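Local coordinates for putative citrate lyase, alfa subunit (Streptococcus mutans, PDB 2HJ0), which is a putative member of the citrate lyase alpha-subunit (CitF) family, an alpha/beta protein built around two large mixed beta-sheets, at residues Arg151-Ala156 against Leu496-Asp501; Ala169-Ala174 against Gly180-Thr185; Ser267-Glu272 against Pro451-Leu456; Ser414-Gly419 against Glu471-Lys476. All coordinates share one frame; numbering follows the deposited sequence.

Contact 1 of 4, residues Arg151-Ala156 against Leu496-Asp501; sequences RARAIA and LIEYRD
Arg153 and Glu498 form a bidentate, end-on salt bridge that joins helix 148-157 to the end of strand 493-498, in the ten-stranded mixed sheet of this alpha/beta fold. Strand 143-145, which leads into the helix, pairs with 493-498 through the backbone of Leu496, so the bridge links the helix to the strand beside the one it follows.

The ionic part is a fork. NH1 of Arg153 lies 2.8 Å from OE2 of Glu498, while its NH2 lies 3.1 Å from OE1 and 2.9 Å from OE2, so OE2 accepts from both nitrogens on one face of the carboxylate. The two flat groups are not coplanar: their planes stand 55° apart, and the carboxylate sits at the guanidinium's edge while receiving its donors from above its own plane. A second charge, Arg146, bridges to OE1 of Glu498. This buried carboxylate is therefore held between two arginines, which would probably favour its ionised form.

The neutral part is one hydrogen bond to the backbone. Beyond the strand the chain turns through Tyr499 to Arg500, whose own side chain leaves to pair with Asp402; the turn presents the Arg500 carbonyl to the same guanidinium.

Shape explains how one arginine serves both partners. Its CG is anti to the backbone N (chi1 -178°), and the turn at chi2 sets CD 3.6 Å from Arg500 O. The bend at chi3 then swings the guanidinium so that NH1 donates to Arg500 O over 2.8 Å, nearly within the guanidinium plane but from above the carbonyl plane.

Contact 2 of 4, residues Ala169-Ala174 against Gly180-Thr185; sequences APSSDA and GTRGKT
The base of the small hairpin 171-172/178-179, which rises just beyond the end of parallel strand 164-169, is where Pro170 and Ser171 meet the loop that follows the hairpin. Pro170 does most of the touching. Its ring lies against the returning chain, with CD 3.7 Å from Gly180 CA, and its CB faces the backbone carbonyls of Arg182 and Thr185.

The proline's carbonyl receives a CA-H...O contact: Gly183 CA is 3.3 Å from Pro170 O, with 154° at the hydrogen. Gly183 has a positive phi of 131°, a backbone setting easily adopted by glycine, and comes closest to Pro170 in the chain trace. Thr209 also hydrogen-bonds to Pro170 O, so the carbonyl has a conventional partner as well.

Ser171 adds a smaller contact. Its OG is placed between the backbone N and the carbonyl carbon (chi1 62°), 3.0 Å from Arg182 O and 3.5 Å from Arg182 CB, and bonds weakly to the Asn179 carbonyl; the rest of the arginine bends away. Further along, the Thr185 hydroxyl turns to Asp208. Mainly through Pro170, the loop lies against the foot of a short, weakly bonded antiparallel hairpin, inserted after a parallel strand of an alpha/beta sheet.

Contact 3 of 4, residues Ser267-Glu272 against Pro451-Leu456; sequences SPYYKE and PNRPDL
Tyr269 and Arg453 approach from opposite directions and meet through a single hydrogen bond, NH2 of Arg453 donating to OH of Tyr269 over 2.9 Å at 136°. The hydroxyl lies at the edge of the guanidinium, near its plane, whereas the tyrosine ring is turned 76° against that plane.

The close-knit side of the contact is around the arginine, at the N-cap position of helix 454-459. Side-on, NE reaches Asp455 OD2 at 3.1 Å and NH2 reaches Asp455 OD1 at 3.3 Å, each on a syn lone pair. Leu456 CD2 covers one guanidinium face, 3.6 Å above its centre. NH1 turns to Asp439 and to the backbone carbonyl of Lys408.

Across these segments Tyr269 makes the looser side: besides the bond, its hydroxyl finds Asp455 OD1 only at 4.4 Å. Pro268 CG rests near the rim of one ring face, and the side chain also meets Lys408 and Met409. Pro451, Asn452 and Pro454 are exposed.

Every nitrogen of the guanidinium thus has an acceptor. Two carboxylates, Asp455 and Asp439, probably balance its charge, and the neutral phenol takes the remaining direction of NH2, tying the loop before strand 275-277 to a guanidinium whose rotation those carboxylates probably already fix.

Contact 4 of 4, residues Ser414-Gly419 against Glu471-Lys476; sequences SPLVRG and EELKEK
Leu416 reaches from the loop beyond strand 409-413 onto helix 470-481 and touches two residues one turn apart, Leu473 and Lys476. Its CB already heads for the helix. CG continues anti to the backbone N (chi1 -157°), and the fork beyond it divides the contact between its two methyl groups.

CD1 takes the Leu473 side: it lies 3.7 Å from the backbone O of Leu473 and 4.0 Å from CD2 of the same residue, the two leucine side chains crossing at a slant. CD2 takes the Lys476 side, where it meets CG at 3.4 Å and lies 3.8 Å from NZ. That lysine crosses the leucine at about a right angle, and its bends at chi2 and chi4 carry the chain round so that both its aliphatic part and its amino end lie beside the methyl.

Val445 and Ile480 add to the apolar surroundings of Leu416, and the adjoining Val417 packs on Ala477, Ile480 and Val481 further along the helix. The Leu416 backbone N is bonded to Glu444.

No hydrogen bond crosses between the segments. The loop is therefore held to the helix by van der Waals contact, with the buried leucines meeting through CD1 and the exposed Lys476 lying along CD2.

In the fold
Contact 1 closes the longest loop and encloses the other three along the chain. Within that loop contact 2 comes first; contacts 3 and 4 follow, their segments alternating. Contact 1 uses strand 493-498 of the ten-stranded sheet, and contact 2 sits just past the end of its strand 164-169, their centres about 29 Å apart. Contacts 3 and 4 lie around the nine-stranded sheet, with centres about 24 Å and nearest atoms about 7 Å apart. The centre of contact 2 is about 43 Å and 46 Å from those of contacts 3 and 4, across the chain's centre. Strand 493-498 returns late in the chain to the first sheet, and the turn after it touches helix 400-406, just before strand 409-413 of the second.

Contact 1 of 4, residues Arg151-Ala156 against Leu496-Asp501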
loop_
_atom_site.group_PDB
_atom_site.type_symbol
_atom_site.label_atom_id
_atom_site.label_comp_id
_atom_site.label_asym_id
_atom_site.label_seq_id
_atom_site.Cartn_x
_atom_site.Cartn_y
_atom_site.Cartn_z
ATOM N N ARG A 151 14.031 3.682 11.697
ATOM C CA ARG A 151 13.935 4.540 10.529
ATOM C C ARG A 151 12.477 4.616 10.094
ATOM O O ARG A 151 11.951 5.689 9.778
ATOM C CB ARG A 151 14.784 3.976 9.392
ATOM C CG ARG A 151 14.698 4.776 8.100
ATOM C CD ARG A 151 15.565 4.152 7.035
ATOM N NE ARG A 151 15.769 5.050 5.913
ATOM C CZ ARG A 151 14.885 5.257 4.948
ATOM N NH1 ARG A 151 13.717 4.621 4.957
ATOM N NH2 ARG A 151 15.171 6.109 3.974
ATOM N N ALA A 152 11.824 3.462 10.071
ATOM C CA ALA A 152 10.428 3.429 9.693
ATOM C C ALA A 152 9.632 4.225 10.733
ATOM O O ALA A 152 8.754 4.994 10.370
ATOM C CB ALA A 152 9.939 1.982 9.610
ATOM N N ARG A 153 9.946 4.055 12.017
ATOM C CA ARG A 153 9.239 4.788 13.060
ATOM C C ARG A 153 9.422 6.293 12.870
ATOM O O ARG A 153 8.446 7.041 12.851
ATOM C CB ARG A 153 9.739 4.408 14.449
ATOM C CG ARG A 153 8.990 5.127 15.578
ATOM C CD ARG A 153 9.944 5.650 16.653
ATOM N NE ARG A 153 10.766 6.761 16.174
ATOM C CZ ARG A 153 12.095 6.779 16.210
ATOM N NH1 ARG A 153 12.755 5.743 16.702
ATOM N NH2 ARG A 153 12.768 7.830 15.763
ATOM N N ALA A 154 10.672 6.734 12.725
ATOM C CA ALA A 154 10.954 8.162 12.540
ATOM C C ALA A 154 10.203 8.771 11.363
ATOM O O ALA A 154 9.568 9.817 11.508
ATOM C CB ALA A 154 12.437 8.400 12.366
ATOM N N ILE A 155 10.268 8.127 10.205
ATOM C CA ILE A 155 9.596 8.650 9.035
ATOM C C ILE A 155 8.092 8.741 9.254
ATOM O O ILE A 155 7.469 9.723 8.875
ATOM C CB ILE A 155 9.919 7.797 7.796
ATOM C CG1 ILE A 155 11.428 7.840 7.550
ATOM C CG2 ILE A 155 9.148 8.306 6.576
ATOM C CD1 ILE A 155 11.906 7.058 6.356
ATOM N N ALA A 156 7.509 7.748 9.902
ATOM C CA ALA A 156 6.073 7.769 10.129
ATOM C C ALA A 156 5.642 8.761 11.205
ATOM O O ALA A 156 4.556 9.324 11.128
ATOM C CB ALA A 156 5.597 6.373 10.484
ATOM N N LEU A 496 25.403 9.340 16.838
ATOM C CA LEU A 496 24.497 9.019 17.921
ATOM C C LEU A 496 23.764 7.717 17.567
ATOM O O LEU A 496 23.399 7.490 16.407
ATOM C CB LEU A 496 23.485 10.157 18.098
ATOM C CG LEU A 496 24.056 11.581 18.319
ATOM C CD1 LEU A 496 22.923 12.597 18.398
ATOM C CD2 LEU A 496 24.881 11.624 19.599
ATOM N N ILE A 497 23.565 6.835 18.537
ATOM C CA ILE A 497 22.822 5.611 18.243
ATOM C C ILE A 497 21.437 5.775 18.855
ATOM O O ILE A 497 21.287 5.831 20.076
ATOM C CB ILE A 497 23.509 4.325 18.827
ATOM C CG1 ILE A 497 24.687 3.892 17.937
ATOM C CG2 ILE A 497 22.525 3.171 18.861
ATOM C CD1 ILE A 497 25.781 4.927 17.798
ATOM N N GLU A 498 20.432 5.884 17.991
ATOM C CA GLU A 498 19.058 6.025 18.437
ATOM C C GLU A 498 18.408 4.646 18.507
ATOM O O GLU A 498 18.417 3.906 17.534
ATOM C CB GLU A 498 18.252 6.903 17.476
ATOM C CG GLU A 498 16.764 6.938 17.833
ATOM C CD GLU A 498 15.878 7.391 16.686
ATOM O OE1 GLU A 498 15.712 8.614 16.490
ATOM O OE2 GLU A 498 15.351 6.514 15.969
ATOM N N TYR A 499 17.863 4.304 19.669
ATOM C CA TYR A 499 17.182 3.029 19.867
ATOM C C TYR A 499 15.882 3.032 19.065
ATOM O O TYR A 499 15.329 4.096 18.760
ATOM C CB TYR A 499 16.841 2.834 21.343
ATOM C CG TYR A 499 16.331 1.452 21.685
ATOM C CD1 TYR A 499 17.144 0.336 21.516
ATOM C CD2 TYR A 499 15.041 1.257 22.198
ATOM C CE1 TYR A 499 16.703 -0.937 21.842
ATOM C CE2 TYR A 499 14.589 -0.024 22.531
ATOM C CZ TYR A 499 15.435 -1.114 22.344
ATOM O OH TYR A 499 15.021 -2.386 22.654
ATOM N N ARG A 500 15.381 1.844 18.752
ATOM C CA ARG A 500 14.154 1.724 17.979
ATOM C C ARG A 500 13.012 2.632 18.453
ATOM O O ARG A 500 12.221 3.110 17.636
ATOM C CB ARG A 500 13.680 0.258 17.955
ATOM C CG ARG A 500 13.269 -0.309 19.309
ATOM C CD ARG A 500 12.712 -1.726 19.175
ATOM N NE ARG A 500 11.933 -1.855 17.928
ATOM C CZ ARG A 500 10.922 -2.699 17.743
ATOM N NH1 ARG A 500 10.541 -3.517 18.726
ATOM N NH2 ARG A 500 10.290 -2.706 16.579
ATOM N N ASP A 501 12.923 2.877 19.759
ATOM C CA ASP A 501 11.846 3.713 20.290
ATOM C C ASP A 501 12.070 5.213 20.121
ATOM O O ASP A 501 11.190 6.015 20.436
ATOM C CB ASP A 501 11.582 3.383 21.763
ATOM C CG ASP A 501 12.762 3.683 22.647
ATOM O OD1 ASP A 501 13.805 4.137 22.115
ATOM O OD2 ASP A 501 12.647 3.464 23.881
#

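Contact 2 of 4, residues Ala169-Ala174 against Gly180-Thr185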
loop_
_atom_site.group_PDB
_atom_site.type_symbol
_atom_site.label_atom_id
_atom_site.label_comp_id
_atom_site.label_asym_id
_atom_site.label_seq_id
_atom_site.Cartn_x
_atom_site.Cartn_y
_atom_site.Cartn_z
ATOM N N ALA A 169 14.825 1.177 -9.181
ATOM C CA ALA A 169 13.886 0.085 -9.426
ATOM C C ALA A 169 14.302 -0.651 -10.687
ATOM O O ALA A 169 14.432 -0.053 -11.767
ATOM C CB ALA A 169 12.486 0.613 -9.581
ATOM N N PRO A 170 14.539 -1.963 -10.570
ATOM C CA PRO A 170 14.942 -2.745 -11.738
ATOM C C PRO A 170 13.945 -2.721 -12.898
ATOM O O PRO A 170 14.268 -3.154 -14.006
ATOM C CB PRO A 170 15.168 -4.146 -11.165
ATOM C CG PRO A 170 14.321 -4.177 -9.948
ATOM C CD PRO A 170 14.539 -2.795 -9.358
ATOM N N SER A 171 12.733 -2.238 -12.642
ATOM C CA SER A 171 11.714 -2.120 -13.692
ATOM C C SER A 171 10.666 -1.082 -13.297
ATOM O O SER A 171 10.385 -0.890 -12.115
ATOM C CB SER A 171 11.038 -3.477 -13.984
ATOM O OG SER A 171 10.353 -4.009 -12.866
ATOM N N SER A 172 10.099 -0.412 -14.294
ATOM C CA SER A 172 9.095 0.613 -14.049
ATOM C C SER A 172 8.480 1.097 -15.362
ATOM O O SER A 172 9.144 1.075 -16.396
ATOM C CB SER A 172 9.748 1.792 -13.332
ATOM O OG SER A 172 8.888 2.918 -13.306
ATOM N N ASP A 173 7.215 1.504 -15.346
ATOM C CA ASP A 173 6.628 2.032 -16.575
ATOM C C ASP A 173 6.884 3.529 -16.556
ATOM O O ASP A 173 7.533 4.034 -15.643
ATOM C CB ASP A 173 5.121 1.753 -16.682
ATOM C CG ASP A 173 4.359 2.092 -15.416
ATOM O OD1 ASP A 173 4.670 3.136 -14.787
ATOM O OD2 ASP A 173 3.432 1.311 -15.069
ATOM N N ALA A 174 6.378 4.236 -17.555
ATOM C CA ALA A 174 6.590 5.666 -17.637
ATOM C C ALA A 174 5.596 6.418 -16.787
ATOM O O ALA A 174 5.327 7.593 -17.018
ATOM C CB ALA A 174 6.500 6.132 -19.074
ATOM N N GLY A 180 10.845 -4.955 -7.953
ATOM C CA GLY A 180 12.233 -5.362 -7.919
ATOM C C GLY A 180 12.481 -6.773 -8.399
ATOM O O GLY A 180 13.554 -7.326 -8.167
ATOM N N THR A 181 11.502 -7.352 -9.083
ATOM C CA THR A 181 11.631 -8.711 -9.565
ATOM C C THR A 181 11.602 -8.839 -11.077
ATOM O O THR A 181 11.478 -9.936 -11.604
ATOM C CB THR A 181 10.520 -9.580 -8.991
ATOM O OG1 THR A 181 9.254 -8.993 -9.328
ATOM C CG2 THR A 181 10.661 -9.687 -7.467
ATOM N N ARG A 182 11.708 -7.725 -11.781
ATOM C CA ARG A 182 11.708 -7.752 -13.238
ATOM C C ARG A 182 12.728 -6.727 -13.709
ATOM O O ARG A 182 12.801 -5.633 -13.162
ATOM C CB ARG A 182 10.323 -7.387 -13.773
ATOM C CG ARG A 182 9.193 -8.241 -13.223
ATOM C CD ARG A 182 9.361 -9.689 -13.638
ATOM N NE ARG A 182 9.557 -9.799 -15.086
ATOM C CZ ARG A 182 8.649 -9.466 -16.001
ATOM N NH1 ARG A 182 7.461 -8.999 -15.622
ATOM N NH2 ARG A 182 8.931 -9.600 -17.296
ATOM N N GLY A 183 13.515 -7.080 -14.716
ATOM C CA GLY A 183 14.524 -6.163 -15.223
ATOM C C GLY A 183 15.878 -6.831 -15.364
ATOM O O GLY A 183 16.046 -7.983 -14.963
ATOM N N LYS A 184 16.857 -6.134 -15.933
ATOM C CA LYS A 184 18.184 -6.734 -16.099
ATOM C C LYS A 184 19.021 -6.579 -14.838
ATOM O O LYS A 184 20.108 -7.124 -14.746
ATOM C CB LYS A 184 18.915 -6.092 -17.271
ATOM C CG LYS A 184 19.444 -4.710 -17.000
ATOM C CD LYS A 184 19.927 -4.041 -18.273
ATOM C CE LYS A 184 20.596 -2.702 -17.946
ATOM N NZ LYS A 184 20.892 -1.883 -19.156
ATOM N N THR A 185 18.508 -5.841 -13.862
ATOM C CA THR A 185 19.246 -5.642 -12.637
ATOM C C THR A 185 18.283 -5.708 -11.468
ATOM O O THR A 185 18.034 -4.696 -10.804
ATOM C CB THR A 185 19.921 -4.270 -12.630
ATOM O OG1 THR A 185 20.572 -4.050 -13.885
ATOM C CG2 THR A 185 20.943 -4.189 -11.507
#

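Contact 3 of 4, residues Ser267-Glu272 against Pro451-Leu456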
loop_
_atom_site.group_PDB
_atom_site.type_symbol
_atom_site.label_atom_id
_atom_site.label_comp_id
_atom_site.label_asym_id
_atom_site.label_seq_id
_atom_site.Cartn_x
_atom_site.Cartn_y
_atom_site.Cartn_z
ATOM N N SER A 267 13.227 -25.623 22.735
ATOM C CA SER A 267 12.544 -24.531 23.404
ATOM C C SER A 267 11.047 -24.778 23.470
ATOM O O SER A 267 10.509 -25.596 22.726
ATOM C CB SER A 267 12.820 -23.215 22.672
ATOM O OG SER A 267 12.081 -23.129 21.466
ATOM N N PRO A 268 10.347 -24.062 24.362
ATOM C CA PRO A 268 8.896 -24.234 24.484
ATOM C C PRO A 268 8.149 -23.562 23.332
ATOM O O PRO A 268 6.950 -23.348 23.416
ATOM C CB PRO A 268 8.590 -23.556 25.811
ATOM C CG PRO A 268 9.535 -22.403 25.770
ATOM C CD PRO A 268 10.829 -23.053 25.323
ATOM N N TYR A 269 8.861 -23.240 22.259
ATOM C CA TYR A 269 8.246 -22.574 21.117
ATOM C C TYR A 269 8.314 -23.481 19.894
ATOM O O TYR A 269 7.659 -23.238 18.873
ATOM C CB TYR A 269 8.975 -21.264 20.835
ATOM C CG TYR A 269 9.070 -20.344 22.032
ATOM C CD1 TYR A 269 7.976 -19.579 22.439
ATOM C CD2 TYR A 269 10.262 -20.237 22.760
ATOM C CE1 TYR A 269 8.068 -18.716 23.544
ATOM C CE2 TYR A 269 10.367 -19.381 23.867
ATOM C CZ TYR A 269 9.266 -18.621 24.252
ATOM O OH TYR A 269 9.364 -17.761 25.325
ATOM N N TYR A 270 9.121 -24.529 20.002
ATOM C CA TYR A 270 9.273 -25.479 18.914
ATOM C C TYR A 270 8.107 -26.457 18.893
ATOM O O TYR A 270 8.028 -27.385 19.702
ATOM C CB TYR A 270 10.589 -26.242 19.054
ATOM C CG TYR A 270 10.771 -27.301 18.005
ATOM C CD1 TYR A 270 10.651 -28.646 18.316
ATOM C CD2 TYR A 270 11.030 -26.948 16.688
ATOM C CE1 TYR A 270 10.783 -29.617 17.334
ATOM C CE2 TYR A 270 11.164 -27.899 15.698
ATOM C CZ TYR A 270 11.039 -29.240 16.023
ATOM O OH TYR A 270 11.160 -30.199 15.037
ATOM N N LYS A 271 7.197 -26.221 17.955
ATOM C CA LYS A 271 6.012 -27.043 17.770
ATOM C C LYS A 271 5.413 -26.685 16.417
ATOM O O LYS A 271 5.875 -25.760 15.744
ATOM C CB LYS A 271 5.006 -26.792 18.906
ATOM C CG LYS A 271 4.713 -25.319 19.185
ATOM C CD LYS A 271 3.581 -25.118 20.186
ATOM C CE LYS A 271 3.247 -23.626 20.306
ATOM N NZ LYS A 271 1.859 -23.306 20.771
ATOM N N GLU A 272 4.396 -27.423 16.003
ATOM C CA GLU A 272 3.767 -27.158 14.716
ATOM C C GLU A 272 3.373 -25.678 14.566
ATOM O O GLU A 272 2.844 -25.085 15.498
ATOM C CB GLU A 272 2.536 -28.046 14.577
ATOM C CG GLU A 272 1.852 -27.950 13.243
ATOM C CD GLU A 272 2.755 -28.382 12.113
ATOM O OE1 GLU A 272 3.668 -29.194 12.356
ATOM O OE2 GLU A 272 2.538 -27.922 10.976
ATOM N N PRO A 451 19.797 -14.688 32.912
ATOM C CA PRO A 451 19.055 -14.920 34.157
ATOM C C PRO A 451 17.741 -14.149 34.186
ATOM O O PRO A 451 16.875 -14.382 35.032
ATOM C CB PRO A 451 20.030 -14.444 35.228
ATOM C CG PRO A 451 20.782 -13.361 34.531
ATOM C CD PRO A 451 21.069 -14.001 33.189
ATOM N N ASN A 452 17.608 -13.225 33.246
ATOM C CA ASN A 452 16.416 -12.416 33.143
ATOM C C ASN A 452 15.291 -13.290 32.608
ATOM O O ASN A 452 14.130 -12.888 32.585
ATOM C CB ASN A 452 16.681 -11.254 32.201
ATOM C CG ASN A 452 15.693 -10.142 32.377
ATOM O OD1 ASN A 452 15.572 -9.574 33.471
ATOM N ND2 ASN A 452 14.970 -9.815 31.304
ATOM N N ARG A 453 15.649 -14.491 32.167
ATOM C CA ARG A 453 14.669 -15.437 31.642
ATOM C C ARG A 453 14.658 -16.701 32.501
ATOM O O ARG A 453 15.073 -17.774 32.058
ATOM C CB ARG A 453 14.996 -15.820 30.190
ATOM C CG ARG A 453 14.796 -14.729 29.164
ATOM C CD ARG A 453 13.362 -14.266 29.118
ATOM N NE ARG A 453 12.430 -15.316 28.719
ATOM C CZ ARG A 453 12.108 -15.606 27.464
ATOM N NH1 ARG A 453 12.649 -14.915 26.463
ATOM N NH2 ARG A 453 11.233 -16.583 27.217
ATOM N N PRO A 454 14.179 -16.590 33.748
ATOM C CA PRO A 454 14.141 -17.762 34.626
ATOM C C PRO A 454 13.289 -18.898 34.058
ATOM O O PRO A 454 13.511 -20.070 34.370
ATOM C CB PRO A 454 13.578 -17.196 35.924
ATOM C CG PRO A 454 12.685 -16.116 35.446
ATOM C CD PRO A 454 13.518 -15.442 34.387
ATOM N N ASP A 455 12.314 -18.564 33.221
ATOM C CA ASP A 455 11.476 -19.610 32.651
ATOM C C ASP A 455 12.280 -20.467 31.668
ATOM O O ASP A 455 11.949 -21.631 31.428
ATOM C CB ASP A 455 10.280 -19.012 31.924
ATOM C CG ASP A 455 10.690 -18.228 30.708
ATOM O OD1 ASP A 455 9.990 -18.311 29.681
ATOM O OD2 ASP A 455 11.716 -17.521 30.776
ATOM N N LEU A 456 13.336 -19.892 31.101
ATOM C CA LEU A 456 14.154 -20.622 30.138
ATOM C C LEU A 456 15.212 -21.469 30.834
ATOM O O LEU A 456 15.541 -22.576 30.387
ATOM C CB LEU A 456 14.792 -19.646 29.138
ATOM C CG LEU A 456 14.070 -19.498 27.795
ATOM C CD1 LEU A 456 12.583 -19.412 27.996
ATOM C CD2 LEU A 456 14.588 -18.271 27.067
#

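Contact 4 of 4, residues Ser414-Gly419 against Glu471-Lys476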
loop_
_atom_site.group_PDB
_atom_site.type_symbol
_atom_site.label_atom_id
_atom_site.label_comp_id
_atom_site.label_asym_id
_atom_site.label_seq_id
_atom_site.Cartn_x
_atom_site.Cartn_y
_atom_site.Cartn_z
ATOM N N SER A 414 27.796 -16.631 18.452
ATOM C CA SER A 414 29.070 -16.104 17.965
ATOM C C SER A 414 30.291 -16.767 18.611
ATOM O O SER A 414 30.316 -17.010 19.823
ATOM C CB SER A 414 29.164 -14.602 18.200
ATOM O OG SER A 414 30.490 -14.188 17.936
ATOM N N PRO A 415 31.335 -17.041 17.808
ATOM C CA PRO A 415 32.533 -17.678 18.357
ATOM C C PRO A 415 33.029 -16.949 19.589
ATOM O O PRO A 415 32.815 -15.749 19.751
ATOM C CB PRO A 415 33.520 -17.630 17.198
ATOM C CG PRO A 415 33.083 -16.431 16.440
ATOM C CD PRO A 415 31.589 -16.552 16.445
ATOM N N LEU A 416 33.672 -17.698 20.471
ATOM C CA LEU A 416 34.201 -17.163 21.704
ATOM C C LEU A 416 35.214 -16.064 21.412
ATOM O O LEU A 416 35.258 -15.046 22.097
ATOM C CB LEU A 416 34.855 -18.292 22.488
ATOM C CG LEU A 416 34.990 -18.095 23.992
ATOM C CD1 LEU A 416 33.615 -17.863 24.607
ATOM C CD2 LEU A 416 35.646 -19.331 24.600
ATOM N N VAL A 417 36.022 -16.270 20.378
ATOM C CA VAL A 417 37.039 -15.298 19.992
ATOM C C VAL A 417 37.250 -15.290 18.480
ATOM O O VAL A 417 37.023 -16.296 17.810
ATOM C CB VAL A 417 38.380 -15.624 20.697
ATOM C CG1 VAL A 417 39.482 -14.762 20.151
ATOM C CG2 VAL A 417 38.249 -15.401 22.192
ATOM N N ARG A 418 37.647 -14.138 17.947
ATOM C CA ARG A 418 37.934 -13.993 16.522
ATOM C C ARG A 418 39.375 -13.508 16.428
ATOM O O ARG A 418 39.677 -12.352 16.734
ATOM C CB ARG A 418 37.001 -12.975 15.861
ATOM C CG ARG A 418 35.585 -13.460 15.627
ATOM C CD ARG A 418 34.853 -12.537 14.668
ATOM N NE ARG A 418 33.515 -13.028 14.370
ATOM C CZ ARG A 418 32.481 -12.950 15.204
ATOM N NH1 ARG A 418 32.625 -12.390 16.403
ATOM N NH2 ARG A 418 31.298 -13.440 14.838
ATOM N N GLY A 419 40.272 -14.402 16.026
ATOM C CA GLY A 419 41.668 -14.027 15.925
ATOM C C GLY A 419 42.194 -13.647 17.294
ATOM O O GLY A 419 42.227 -14.474 18.202
ATOM N N GLU A 471 29.409 -14.328 32.513
ATOM C CA GLU A 471 30.710 -13.984 33.093
ATOM C C GLU A 471 31.756 -15.049 32.796
ATOM O O GLU A 471 32.930 -14.739 32.566
ATOM C CB GLU A 471 30.623 -13.797 34.612
ATOM C CG GLU A 471 29.830 -12.580 35.071
ATOM C CD GLU A 471 28.322 -12.770 34.932
ATOM O OE1 GLU A 471 27.827 -13.881 35.251
ATOM O OE2 GLU A 471 27.639 -11.797 34.521
ATOM N N GLU A 472 31.335 -16.307 32.811
ATOM C CA GLU A 472 32.258 -17.400 32.530
ATOM C C GLU A 472 32.724 -17.383 31.086
ATOM O O GLU A 472 33.863 -17.749 30.800
ATOM C CB GLU A 472 31.610 -18.737 32.847
ATOM C CG GLU A 472 31.378 -18.933 34.314
ATOM C CD GLU A 472 30.644 -20.216 34.603
ATOM O OE1 GLU A 472 29.592 -20.448 33.969
ATOM O OE2 GLU A 472 31.108 -20.993 35.466
ATOM N N LEU A 473 31.850 -16.961 30.177
ATOM C CA LEU A 473 32.210 -16.885 28.771
ATOM C C LEU A 473 33.296 -15.830 28.568
ATOM O O LEU A 473 34.224 -16.028 27.793
ATOM C CB LEU A 473 30.986 -16.533 27.924
ATOM C CG LEU A 473 29.947 -17.636 27.751
ATOM C CD1 LEU A 473 28.804 -17.123 26.894
ATOM C CD2 LEU A 473 30.587 -18.858 27.098
ATOM N N LYS A 474 33.160 -14.715 29.280
ATOM C CA LYS A 474 34.112 -13.625 29.195
ATOM C C LYS A 474 35.472 -14.092 29.694
ATOM O O LYS A 474 36.489 -13.904 29.020
ATOM C CB LYS A 474 33.619 -12.436 30.014
ATOM C CG LYS A 474 34.475 -11.193 29.888
ATOM C CD LYS A 474 35.607 -11.187 30.891
ATOM C CE LYS A 474 35.063 -11.033 32.284
ATOM N NZ LYS A 474 36.147 -11.089 33.283
ATOM N N GLU A 475 35.491 -14.711 30.870
ATOM C CA GLU A 475 36.734 -15.214 31.449
ATOM C C GLU A 475 37.354 -16.251 30.530
ATOM O O GLU A 475 38.568 -16.276 30.311
ATOM C CB GLU A 475 36.454 -15.835 32.814
ATOM C CG GLU A 475 35.921 -14.835 33.810
ATOM C CD GLU A 475 35.141 -15.473 34.960
ATOM O OE1 GLU A 475 34.627 -14.701 35.816
ATOM O OE2 GLU A 475 35.037 -16.733 35.003
ATOM N N LYS A 476 36.493 -17.098 29.986
ATOM C CA LYS A 476 36.891 -18.157 29.070
ATOM C C LYS A 476 37.517 -17.539 27.804
ATOM O O LYS A 476 38.338 -18.173 27.133
ATOM C CB LYS A 476 35.644 -18.993 28.740
ATOM C CG LYS A 476 35.848 -20.195 27.842
ATOM C CD LYS A 476 36.544 -21.339 28.550
ATOM C CE LYS A 476 36.780 -22.509 27.578
ATOM N NZ LYS A 476 37.570 -22.099 26.362
#